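Local coordinates for flavohemoprotein (Vibrio cholerae O1 biovar El Tor, PDB 4EH1), which probably detoxifies nitric oxide by converting it to nitrate with O2 and NAD(P)H, the chain here being its FAD- and NAD(P)H-binding reductase part, at residues Gln187-Leu195 / Phe212-Leu223; Gln130-Lys141 / Glu161-Trp171. One frame throughout, in Å; residues are numbered along the deposited sequence. Where two conformers were deposited one is given.

Interaction 1. Residues Gln187-Leu195 / Phe212-Leu223; sequences QGEMQLAEL and FMQYVVKQLLAL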
loop_
_atom_site.group_PDB
_atom_site.type_symbol
_atom_site.label_atom_id
_atom_site.label_comp_id
_atom_site.label_asym_id
_atom_site.label_seq_id
_atom_site.Cartn_x
_atom_site.Cartn_y
_atom_site.Cartn_z
ATOM N N GLN A 187 25.299 -10.816 -4.964
ATOM C CA GLN A 187 25.240 -10.879 -3.515
ATOM C C GLN A 187 26.411 -10.115 -2.911
ATOM O O GLN A 187 27.564 -10.356 -3.247
ATOM C CB GLN A 187 25.294 -12.340 -3.066
ATOM C CG GLN A 187 25.004 -12.501 -1.614
ATOM C CD GLN A 187 24.674 -13.936 -1.245
ATOM O OE1 GLN A 187 24.844 -14.857 -2.051
ATOM N NE2 GLN A 187 24.190 -14.130 -0.020
ATOM N N GLY A 188 26.135 -9.206 -2.002
ATOM C CA GLY A 188 27.221 -8.534 -1.317
ATOM C C GLY A 188 27.207 -7.030 -1.454
ATOM O O GLY A 188 26.178 -6.440 -1.777
ATOM N N GLU A 189 28.349 -6.404 -1.201
ATOM C CA GLU A 189 28.451 -4.963 -1.367
ATOM C C GLU A 189 28.615 -4.609 -2.845
ATOM O O GLU A 189 29.132 -5.393 -3.663
ATOM C CB GLU A 189 29.595 -4.366 -0.531
ATOM C CG GLU A 189 29.376 -4.437 1.000
ATOM C CD GLU A 189 28.227 -3.540 1.523
ATOM O OE1 GLU A 189 28.281 -2.303 1.302
ATOM O OE2 GLU A 189 27.276 -4.064 2.172
ATOM N N MET A 190 28.160 -3.411 -3.169
ATOM C CA MET A 190 28.243 -2.889 -4.511
ATOM C C MET A 190 29.716 -2.656 -4.848
ATOM O O MET A 190 30.358 -1.805 -4.273
ATOM C CB MET A 190 27.480 -1.559 -4.583
ATOM C CG MET A 190 27.292 -1.071 -6.022
ATOM S SD MET A 190 26.482 0.531 -6.169
ATOM C CE MET A 190 24.763 0.153 -5.748
ATOM N N GLN A 191 30.257 -3.415 -5.776
ATOM C CA GLN A 191 31.633 -3.184 -6.183
ATOM C C GLN A 191 31.680 -2.762 -7.637
ATOM O O GLN A 191 31.137 -3.453 -8.500
ATOM C CB GLN A 191 32.468 -4.427 -5.930
ATOM C CG GLN A 191 32.840 -4.551 -4.468
ATOM C CD GLN A 191 33.424 -5.891 -4.146
ATOM O OE1 GLN A 191 32.718 -6.899 -4.145
ATOM N NE2 GLN A 191 34.722 -5.923 -3.873
ATOM N N LEU A 192 32.325 -1.625 -7.902
ATOM C CA LEU A 192 32.208 -0.959 -9.201
ATOM C C LEU A 192 33.320 -1.268 -10.216
ATOM O O LEU A 192 33.178 -0.965 -11.398
ATOM C CB LEU A 192 32.111 0.561 -9.004
ATOM C CG LEU A 192 31.039 1.062 -8.035
ATOM C CD1 LEU A 192 31.280 2.533 -7.806
ATOM C CD2 LEU A 192 29.614 0.840 -8.551
ATOM N N ALA A 193 34.404 -1.884 -9.756
ATOM C CA ALA A 193 35.654 -1.982 -10.518
ATOM C C ALA A 193 35.527 -2.745 -11.814
ATOM O O ALA A 193 36.306 -2.544 -12.735
ATOM C CB ALA A 193 36.756 -2.640 -9.646
ATOM N N GLU A 194 34.554 -3.642 -11.863
ATOM C CA GLU A 194 34.453 -4.597 -12.941
ATOM C C GLU A 194 33.211 -4.296 -13.782
ATOM O O GLU A 194 32.847 -5.060 -14.678
ATOM C CB GLU A 194 34.395 -6.015 -12.364
ATOM C CG GLU A 194 33.020 -6.399 -11.799
ATOM C CD GLU A 194 32.696 -5.786 -10.433
ATOM O OE1 GLU A 194 33.103 -4.639 -10.147
ATOM O OE2 GLU A 194 32.011 -6.471 -9.640
ATOM N N LEU A 195 32.564 -3.172 -13.500
ATOM C CA LEU A 195 31.382 -2.808 -14.261
ATOM C C LEU A 195 31.729 -2.005 -15.520
ATOM O O LEU A 195 32.681 -1.231 -15.515
ATOM C CB LEU A 195 30.456 -1.982 -13.386
ATOM C CG LEU A 195 29.897 -2.692 -12.160
ATOM C CD1 LEU A 195 28.945 -1.760 -11.445
ATOM C CD2 LEU A 195 29.213 -4.007 -12.512
ATOM N N PHE A 212 27.404 4.147 3.064
ATOM C CA PHE A 212 27.327 3.751 1.658
ATOM C C PHE A 212 27.848 4.861 0.722
ATOM O O PHE A 212 28.597 4.606 -0.244
ATOM C CB PHE A 212 25.881 3.380 1.296
ATOM C CG PHE A 212 25.647 3.188 -0.202
ATOM C CD1 PHE A 212 25.922 1.964 -0.818
ATOM C CD2 PHE A 212 25.137 4.212 -0.973
ATOM C CE1 PHE A 212 25.709 1.789 -2.182
ATOM C CE2 PHE A 212 24.921 4.051 -2.352
ATOM C CZ PHE A 212 25.202 2.842 -2.948
ATOM N N MET A 213 27.460 6.099 0.984
ATOM C CA MET A 213 27.929 7.190 0.122
ATOM C C MET A 213 29.482 7.257 0.101
ATOM O O MET A 213 30.102 7.297 -0.957
ATOM C CB MET A 213 27.349 8.517 0.598
ATOM C CG MET A 213 27.782 9.715 -0.226
ATOM S SD MET A 213 27.003 9.668 -1.860
ATOM C CE MET A 213 25.336 9.164 -1.469
ATOM N N GLN A 214 30.100 7.237 1.281
ATOM C CA GLN A 214 31.556 7.298 1.377
ATOM C C GLN A 214 32.199 6.131 0.624
ATOM O O GLN A 214 33.142 6.304 -0.149
ATOM C CB GLN A 214 31.976 7.273 2.841
ATOM C CG GLN A 214 31.717 8.578 3.569
ATOM C CD GLN A 214 32.622 9.732 3.100
ATOM O OE1 GLN A 214 33.821 9.761 3.373
ATOM N NE2 GLN A 214 32.043 10.671 2.399
ATOM N N TYR A 215 31.658 4.942 0.845
ATOM C CA TYR A 215 32.109 3.752 0.145
ATOM C C TYR A 215 32.050 3.901 -1.397
ATOM O O TYR A 215 33.016 3.585 -2.105
ATOM C CB TYR A 215 31.253 2.587 0.616
ATOM C CG TYR A 215 31.530 1.298 -0.080
ATOM C CD1 TYR A 215 32.737 0.630 0.090
ATOM C CD2 TYR A 215 30.572 0.727 -0.889
ATOM C CE1 TYR A 215 32.977 -0.582 -0.557
ATOM C CE2 TYR A 215 30.794 -0.469 -1.529
ATOM C CZ TYR A 215 31.991 -1.122 -1.371
ATOM O OH TYR A 215 32.171 -2.309 -2.044
ATOM N N VAL A 216 30.939 4.419 -1.919
ATOM C CA VAL A 216 30.806 4.541 -3.380
ATOM C C VAL A 216 31.657 5.684 -3.965
ATOM O O VAL A 216 32.332 5.518 -4.992
ATOM C CB VAL A 216 29.348 4.748 -3.817
ATOM C CG1 VAL A 216 29.285 5.116 -5.302
ATOM C CG2 VAL A 216 28.567 3.505 -3.561
ATOM N N VAL A 217 31.629 6.841 -3.307
ATOM C CA VAL A 217 32.400 7.979 -3.777
ATOM C C VAL A 217 33.889 7.638 -3.836
ATOM O O VAL A 217 34.533 7.962 -4.816
ATOM C CB VAL A 217 32.171 9.223 -2.901
ATOM C CG1 VAL A 217 33.239 10.309 -3.167
ATOM C CG2 VAL A 217 30.800 9.777 -3.167
ATOM N N LYS A 218 34.429 6.974 -2.805
ATOM C CA LYS A 218 35.828 6.516 -2.859
ATOM C C LYS A 218 36.128 5.594 -4.045
ATOM O O LYS A 218 37.148 5.743 -4.716
ATOM C CB LYS A 218 36.289 5.884 -1.530
ATOM C CG LYS A 218 36.471 6.931 -0.412
ATOM C CD LYS A 218 36.463 6.335 0.993
ATOM C CE LYS A 218 36.717 7.418 2.017
ATOM N NZ LYS A 218 36.522 6.931 3.440
ATOM N N GLN A 219 35.245 4.645 -4.308
ATOM C CA GLN A 219 35.391 3.838 -5.512
ATOM C C GLN A 219 35.368 4.686 -6.795
ATOM O O GLN A 219 36.191 4.479 -7.706
ATOM C CB GLN A 219 34.287 2.799 -5.586
ATOM C CG GLN A 219 34.431 1.631 -4.612
ATOM C CD GLN A 219 33.383 0.584 -4.936
ATOM O OE1 GLN A 219 33.497 -0.131 -5.936
ATOM N NE2 GLN A 219 32.331 0.523 -4.129
ATOM N N LEU A 220 34.431 5.628 -6.877
ATOM C CA LEU A 220 34.338 6.470 -8.077
ATOM C C LEU A 220 35.616 7.273 -8.308
ATOM O O LEU A 220 36.145 7.308 -9.416
ATOM C CB LEU A 220 33.128 7.405 -8.018
ATOM C CG LEU A 220 31.775 6.696 -8.153
ATOM C CD1 LEU A 220 30.656 7.710 -8.104
ATOM C CD2 LEU A 220 31.694 5.798 -9.436
ATOM N N LEU A 221 36.121 7.901 -7.259
ATOM C CA LEU A 221 37.357 8.665 -7.386
ATOM C C LEU A 221 38.555 7.789 -7.763
ATOM O O LEU A 221 39.354 8.162 -8.618
ATOM C CB LEU A 221 37.653 9.411 -6.094
ATOM C CG LEU A 221 36.630 10.475 -5.720
ATOM C CD1 LEU A 221 36.968 11.044 -4.347
ATOM C CD2 LEU A 221 36.642 11.567 -6.743
ATOM N N ALA A 222 38.687 6.631 -7.124
ATOM C CA ALA A 222 39.782 5.720 -7.453
ATOM C C ALA A 222 39.725 5.237 -8.917
ATOM O O ALA A 222 40.762 4.893 -9.496
ATOM C CB ALA A 222 39.790 4.534 -6.507
ATOM N N LEU A 223 38.519 5.191 -9.496
ATOM C CA LEU A 223 38.328 4.760 -10.886
ATOM C C LEU A 223 38.636 5.893 -11.872
ATOM O O LEU A 223 38.854 5.659 -13.067
ATOM C CB LEU A 223 36.895 4.254 -11.114
ATOM C CG LEU A 223 36.615 2.811 -10.686
ATOM C CD1 LEU A 223 35.126 2.492 -10.731
ATOM C CD2 LEU A 223 37.385 1.851 -11.575
#
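L192 is the main bump of the loop, and the helix 212-223 offers it a hollow lined by V216, Q219, L220 and L223. Its CG stands anti to the carbonyl carbon (chi1 -53°), which sends CD1 in between V216 CG1 and L220 CD2, the latter 3.7 Å from it, with Q219 CB forming part of the same wall. Lower on the side chain, L192 CB rests against L223 CD1 at 4.0 Å. Nearer the N-terminal end of the helix segment, M190 of the loop makes the second bump, against F212 and V216. Its extended chain bends at the last torsion, bringing CE to 3.9 Å from F212 CZ; SD, also at the ring edge and 5.3 Å from the centroid, makes the Met-aromatic contact. V216 CG2 lies over a face of the same ring.

Between these apolar wedges the amide of Q219 reads the loop backbone much as a residue of a parallel strand would, bonding on either side of Q191. Q219 OE1 accepts from L192 N at 2.7 Å in the carbonyl plane, while Q219 NE2 donates to M190 O at 3.1 Å. Gripped at both ends, the amide is fixed in its rotation. M190 O takes a second bond, from Y215 OH at 2.9 Å, which arrives from above the carbonyl plane. The Y215 hydroxyl also lies against E189 CB and Q191 CG.

Loop and helix pack on the parallel sheet of the NAD-binding domain: M190 reaches strands 117-122 and 144-150, L192 meets L147, F212 settles on strand 117-122 and L220 on 203-208.

Interaction 2. Residues Gln130-Lys141 / Glu161-Trp171; sequences QAILHTLAKQNK and ETAQLIAQQGW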
loop_
_atom_site.group_PDB
_atom_site.type_symbol
_atom_site.label_atom_id
_atom_site.label_comp_id
_atom_site.label_asym_id
_atom_site.label_seq_id
_atom_site.Cartn_x
_atom_site.Cartn_y
_atom_site.Cartn_z
ATOM N N GLN A 130 14.122 7.493 -8.255
ATOM C CA GLN A 130 12.896 7.156 -8.965
ATOM C C GLN A 130 12.261 8.352 -9.721
ATOM O O GLN A 130 11.725 8.182 -10.823
ATOM C CB GLN A 130 11.884 6.522 -8.009
ATOM C CG GLN A 130 10.957 5.496 -8.716
ATOM C CD GLN A 130 11.707 4.254 -9.224
ATOM O OE1 GLN A 130 12.879 4.020 -8.895
ATOM N NE2 GLN A 130 11.031 3.465 -10.037
ATOM N N ALA A 131 12.301 9.541 -9.118
ATOM C CA ALA A 131 11.814 10.755 -9.780
ATOM C C ALA A 131 12.662 10.989 -11.010
ATOM O O ALA A 131 12.154 11.337 -12.060
ATOM C CB ALA A 131 11.858 11.990 -8.823
ATOM N N ILE A 132 13.964 10.759 -10.882
ATOM C CA ILE A 132 14.876 10.974 -11.995
ATOM C C ILE A 132 14.636 9.964 -13.121
ATOM O O ILE A 132 14.509 10.363 -14.271
ATOM C CB ILE A 132 16.336 10.958 -11.541
ATOM C CG1 ILE A 132 16.587 12.111 -10.538
ATOM C CG2 ILE A 132 17.278 11.068 -12.758
ATOM C CD1 ILE A 132 18.022 12.178 -9.984
ATOM N N LEU A 133 14.546 8.673 -12.791
ATOM C CA LEU A 133 14.172 7.690 -13.795
ATOM C C LEU A 133 12.917 8.079 -14.554
ATOM O O LEU A 133 12.890 8.015 -15.776
ATOM C CB LEU A 133 13.883 6.340 -13.162
ATOM C CG LEU A 133 15.066 5.510 -12.694
ATOM C CD1 LEU A 133 14.541 4.244 -11.986
ATOM C CD2 LEU A 133 15.999 5.177 -13.869
ATOM N N HIS A 134 11.858 8.422 -13.833
ATOM C CA HIS A 134 10.611 8.758 -14.517
ATOM C C HIS A 134 10.741 9.970 -15.438
ATOM O O HIS A 134 10.153 9.993 -16.536
ATOM C CB HIS A 134 9.451 8.942 -13.545
ATOM C CG HIS A 134 8.865 7.654 -13.065
ATOM N ND1 HIS A 134 8.191 6.786 -13.903
ATOM C CD2 HIS A 134 8.841 7.086 -11.832
ATOM C CE1 HIS A 134 7.770 5.744 -13.207
ATOM N NE2 HIS A 134 8.167 5.895 -11.952
ATOM N N THR A 135 11.527 10.958 -15.007
ATOM C CA THR A 135 11.755 12.171 -15.813
ATOM C C THR A 135 12.539 11.832 -17.081
ATOM O O THR A 135 12.204 12.295 -18.160
ATOM C CB THR A 135 12.540 13.260 -15.027
ATOM O OG1 THR A 135 11.841 13.542 -13.824
ATOM C CG2 THR A 135 12.644 14.559 -15.853
ATOM N N LEU A 136 13.579 11.012 -16.942
ATOM C CA LEU A 136 14.407 10.650 -18.086
ATOM C C LEU A 136 13.622 9.779 -19.053
ATOM O O LEU A 136 13.878 9.817 -20.239
ATOM C CB LEU A 136 15.685 9.936 -17.627
ATOM C CG LEU A 136 16.612 10.798 -16.751
ATOM C CD1 LEU A 136 17.886 10.015 -16.355
ATOM C CD2 LEU A 136 17.019 12.095 -17.415
ATOM N N ALA A 137 12.669 8.993 -18.541
ATOM C CA ALA A 137 11.833 8.154 -19.406
ATOM C C ALA A 137 10.961 9.048 -20.288
ATOM O O ALA A 137 10.905 8.891 -21.513
ATOM C CB ALA A 137 10.957 7.241 -18.583
ATOM N N LYS A 138 10.299 9.989 -19.633
ATOM C CA LYS A 138 9.483 11.000 -20.275
ATOM C C LYS A 138 10.257 11.738 -21.381
ATOM O O LYS A 138 9.714 12.016 -22.445
ATOM C CB LYS A 138 8.977 11.969 -19.199
ATOM C CG LYS A 138 8.147 13.122 -19.709
ATOM C CD LYS A 138 7.617 13.974 -18.556
ATOM C CE LYS A 138 6.788 13.158 -17.555
ATOM N NZ LYS A 138 6.041 14.046 -16.587
ATOM N N GLN A 139 11.531 12.025 -21.124
ATOM C CA GLN A 139 12.383 12.769 -22.050
ATOM C C GLN A 139 13.119 11.895 -23.048
ATOM O O GLN A 139 13.949 12.386 -23.816
ATOM C CB GLN A 139 13.366 13.656 -21.267
ATOM C CG GLN A 139 12.627 14.766 -20.548
ATOM C CD GLN A 139 13.465 15.494 -19.522
ATOM O OE1 GLN A 139 14.653 15.214 -19.352
ATOM N NE2 GLN A 139 12.847 16.437 -18.827
ATOM N N ASN A 140 12.812 10.606 -23.041
ATOM C CA ASN A 140 13.479 9.659 -23.933
ATOM C C ASN A 140 14.990 9.681 -23.896
ATOM O O ASN A 140 15.646 9.549 -24.923
ATOM C CB ASN A 140 13.006 9.911 -25.362
ATOM C CG ASN A 140 11.560 9.600 -25.521
ATOM O OD1 ASN A 140 11.116 8.523 -25.121
ATOM N ND2 ASN A 140 10.795 10.545 -26.081
ATOM N N LYS A 141 15.543 9.843 -22.702
ATOM C CA LYS A 141 16.974 9.933 -22.543
ATOM C C LYS A 141 17.573 8.567 -22.815
ATOM O O LYS A 141 17.053 7.559 -22.364
ATOM C CB LYS A 141 17.282 10.360 -21.106
ATOM C CG LYS A 141 18.734 10.274 -20.694
ATOM C CD LYS A 141 19.532 11.440 -21.240
ATOM C CE LYS A 141 20.908 11.481 -20.583
ATOM N NZ LYS A 141 21.818 12.418 -21.318
ATOM N N GLU A 161 8.429 -1.511 -10.798
ATOM C CA GLU A 161 8.256 -0.281 -11.526
ATOM C C GLU A 161 9.548 0.044 -12.269
ATOM O O GLU A 161 9.516 0.435 -13.427
ATOM C CB GLU A 161 7.824 0.824 -10.563
ATOM C CG GLU A 161 7.612 2.218 -11.172
ATOM C CD GLU A 161 7.237 3.263 -10.090
ATOM O OE1 GLU A 161 8.086 4.080 -9.678
ATOM O OE2 GLU A 161 6.081 3.261 -9.647
ATOM N N THR A 162 10.678 -0.163 -11.608
ATOM C CA THR A 162 11.971 0.100 -12.213
ATOM C C THR A 162 12.258 -0.872 -13.365
ATOM O O THR A 162 12.748 -0.465 -14.413
ATOM C CB THR A 162 13.073 0.073 -11.130
ATOM O OG1 THR A 162 12.852 1.170 -10.246
ATOM C CG2 THR A 162 14.483 0.202 -11.714
ATOM N N ALA A 163 11.931 -2.144 -13.173
ATOM C CA ALA A 163 12.155 -3.158 -14.196
ATOM C C ALA A 163 11.395 -2.758 -15.455
ATOM O O ALA A 163 11.918 -2.849 -16.561
ATOM C CB ALA A 163 11.683 -4.545 -13.721
ATOM N N GLN A 164 10.165 -2.294 -15.273
ATOM C CA GLN A 164 9.353 -1.901 -16.417
ATOM C C GLN A 164 9.971 -0.731 -17.170
ATOM O O GLN A 164 10.072 -0.785 -18.392
ATOM C CB GLN A 164 7.910 -1.601 -16.011
ATOM C CG GLN A 164 7.161 -2.822 -15.492
ATOM C CD GLN A 164 5.643 -2.612 -15.480
ATOM O OE1 GLN A 164 4.928 -3.097 -14.585
ATOM N NE2 GLN A 164 5.147 -1.885 -16.486
ATOM N N LEU A 165 10.394 0.306 -16.444
ATOM C CA LEU A 165 11.028 1.468 -17.070
ATOM C C LEU A 165 12.216 1.034 -17.854
ATOM O O LEU A 165 12.374 1.390 -19.011
ATOM C CB LEU A 165 11.501 2.491 -16.044
ATOM C CG LEU A 165 10.403 3.384 -15.476
ATOM C CD1 LEU A 165 10.935 4.313 -14.384
ATOM C CD2 LEU A 165 9.703 4.182 -16.616
ATOM N N ILE A 166 13.057 0.241 -17.208
ATOM C CA ILE A 166 14.260 -0.238 -17.856
ATOM C C ILE A 166 13.936 -1.016 -19.099
ATOM O O ILE A 166 14.541 -0.788 -20.135
ATOM C CB ILE A 166 15.153 -1.051 -16.876
ATOM C CG1 ILE A 166 15.964 -0.052 -16.063
ATOM C CG2 ILE A 166 16.133 -1.923 -17.645
ATOM C CD1 ILE A 166 16.005 -0.342 -14.678
ATOM N N ALA A 167 12.958 -1.916 -18.999
ATOM C CA ALA A 167 12.537 -2.713 -20.133
ATOM C C ALA A 167 11.915 -1.848 -21.217
ATOM O O ALA A 167 11.942 -2.219 -22.367
ATOM C CB ALA A 167 11.540 -3.808 -19.709
ATOM N N GLN A 168 11.358 -0.702 -20.848
ATOM C CA GLN A 168 10.738 0.185 -21.823
ATOM C C GLN A 168 11.720 1.119 -22.507
ATOM O O GLN A 168 11.548 1.394 -23.691
ATOM C CB GLN A 168 9.629 1.015 -21.194
ATOM C CG GLN A 168 8.349 0.243 -21.026
ATOM C CD GLN A 168 7.343 0.982 -20.170
ATOM O OE1 GLN A 168 7.374 2.214 -20.077
ATOM N NE2 GLN A 168 6.452 0.233 -19.526
ATOM N N GLN A 169 12.745 1.576 -21.777
ATOM C CA GLN A 169 13.664 2.631 -22.257
ATOM C C GLN A 169 14.983 2.121 -22.842
ATOM O O GLN A 169 15.801 2.923 -23.292
ATOM C CB GLN A 169 14.008 3.619 -21.118
ATOM C CG GLN A 169 12.795 4.374 -20.536
ATOM C CD GLN A 169 12.027 5.142 -21.609
ATOM O OE1 GLN A 169 12.631 5.775 -22.493
ATOM N NE2 GLN A 169 10.701 5.060 -21.565
ATOM N N GLY A 170 15.224 0.811 -22.788
ATOM C CA GLY A 170 16.505 0.272 -23.221
ATOM C C GLY A 170 17.701 0.694 -22.362
ATOM O O GLY A 170 18.803 0.926 -22.861
ATOM N N TRP A 171 17.478 0.774 -21.061
ATOM C CA TRP A 171 18.520 1.141 -20.108
ATOM C C TRP A 171 19.180 -0.078 -19.457
ATOM O O TRP A 171 18.827 -1.214 -19.775
ATOM C CB TRP A 171 17.918 2.004 -19.007
ATOM C CG TRP A 171 17.456 3.343 -19.511
ATOM C CD1 TRP A 171 17.840 3.979 -20.682
ATOM C CD2 TRP A 171 16.548 4.226 -18.850
ATOM N NE1 TRP A 171 17.194 5.197 -20.789
ATOM C CE2 TRP A 171 16.410 5.381 -19.675
ATOM C CE3 TRP A 171 15.818 4.153 -17.652
ATOM C CZ2 TRP A 171 15.568 6.443 -19.332
ATOM C CZ3 TRP A 171 14.985 5.227 -17.298
ATOM C CH2 TRP A 171 14.868 6.352 -18.138
HETATM O O HOH W 1 14.922 6.086 -23.693
#
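E161 OE1 is gripped by two donors from the helix 130-138. H134 NE2 reaches it at 2.9 Å over a nearly straight bond, with the oxygen in the imidazole plane and the donor above the carboxylate plane, whereas Q130 NE2 approaches on the anti side at 3.0 Å. R69 adds a salt bridge to the same oxygen, probably compensating its charge. The bend of Q130 at chi2 (66°) turns its amide toward the second helix, where NE2 also donates to T162 OG1 at 2.9 Å. L165 CD1 covers one face of the H134 imidazole in a CH-pi contact, and H61 stacks on that ring too.

The two helices run roughly parallel, the axes of segments 130-138 and 161-169 approaching to 10.8 Å at 26°, as befits successive helices of a Rossmann-like NAD-binding domain. L165 wedges between L133, H134 and A137. A Schellman motif with N140 as C-prime residue closes the helix 130-138, and the K141 carbonyl beyond it accepts W171 NE1 at 2.8 Å, in the indole plane. The far rim of the indole slides against L133 CD2, 3.6 Å from CZ3, and L136 CB, while Q169 CB sits over the centre of one face.

How the interactions relate
Interaction 2 comes first along the chain and is complete before interaction 1 begins. Both belong to the NAD-binding part of the reductase and share its parallel sheet, their centres about 23 Å and nearest atoms about 12 Å apart. They pack on opposite faces: 130-141 and 161-171 meet L119, V144 and Y146, interaction 1 the alternate residues I120, L147 and A149. They contribute to the two layers flanking the sheet in an alpha-beta-alpha sandwich. Interaction 2 lies closer to the flavin: the Q130 side chain is about 9 Å from FAD, whereas that of F212 in interaction 1 is about 14 Å from it, but about 7 Å from G125 of the probable NADP(+) site.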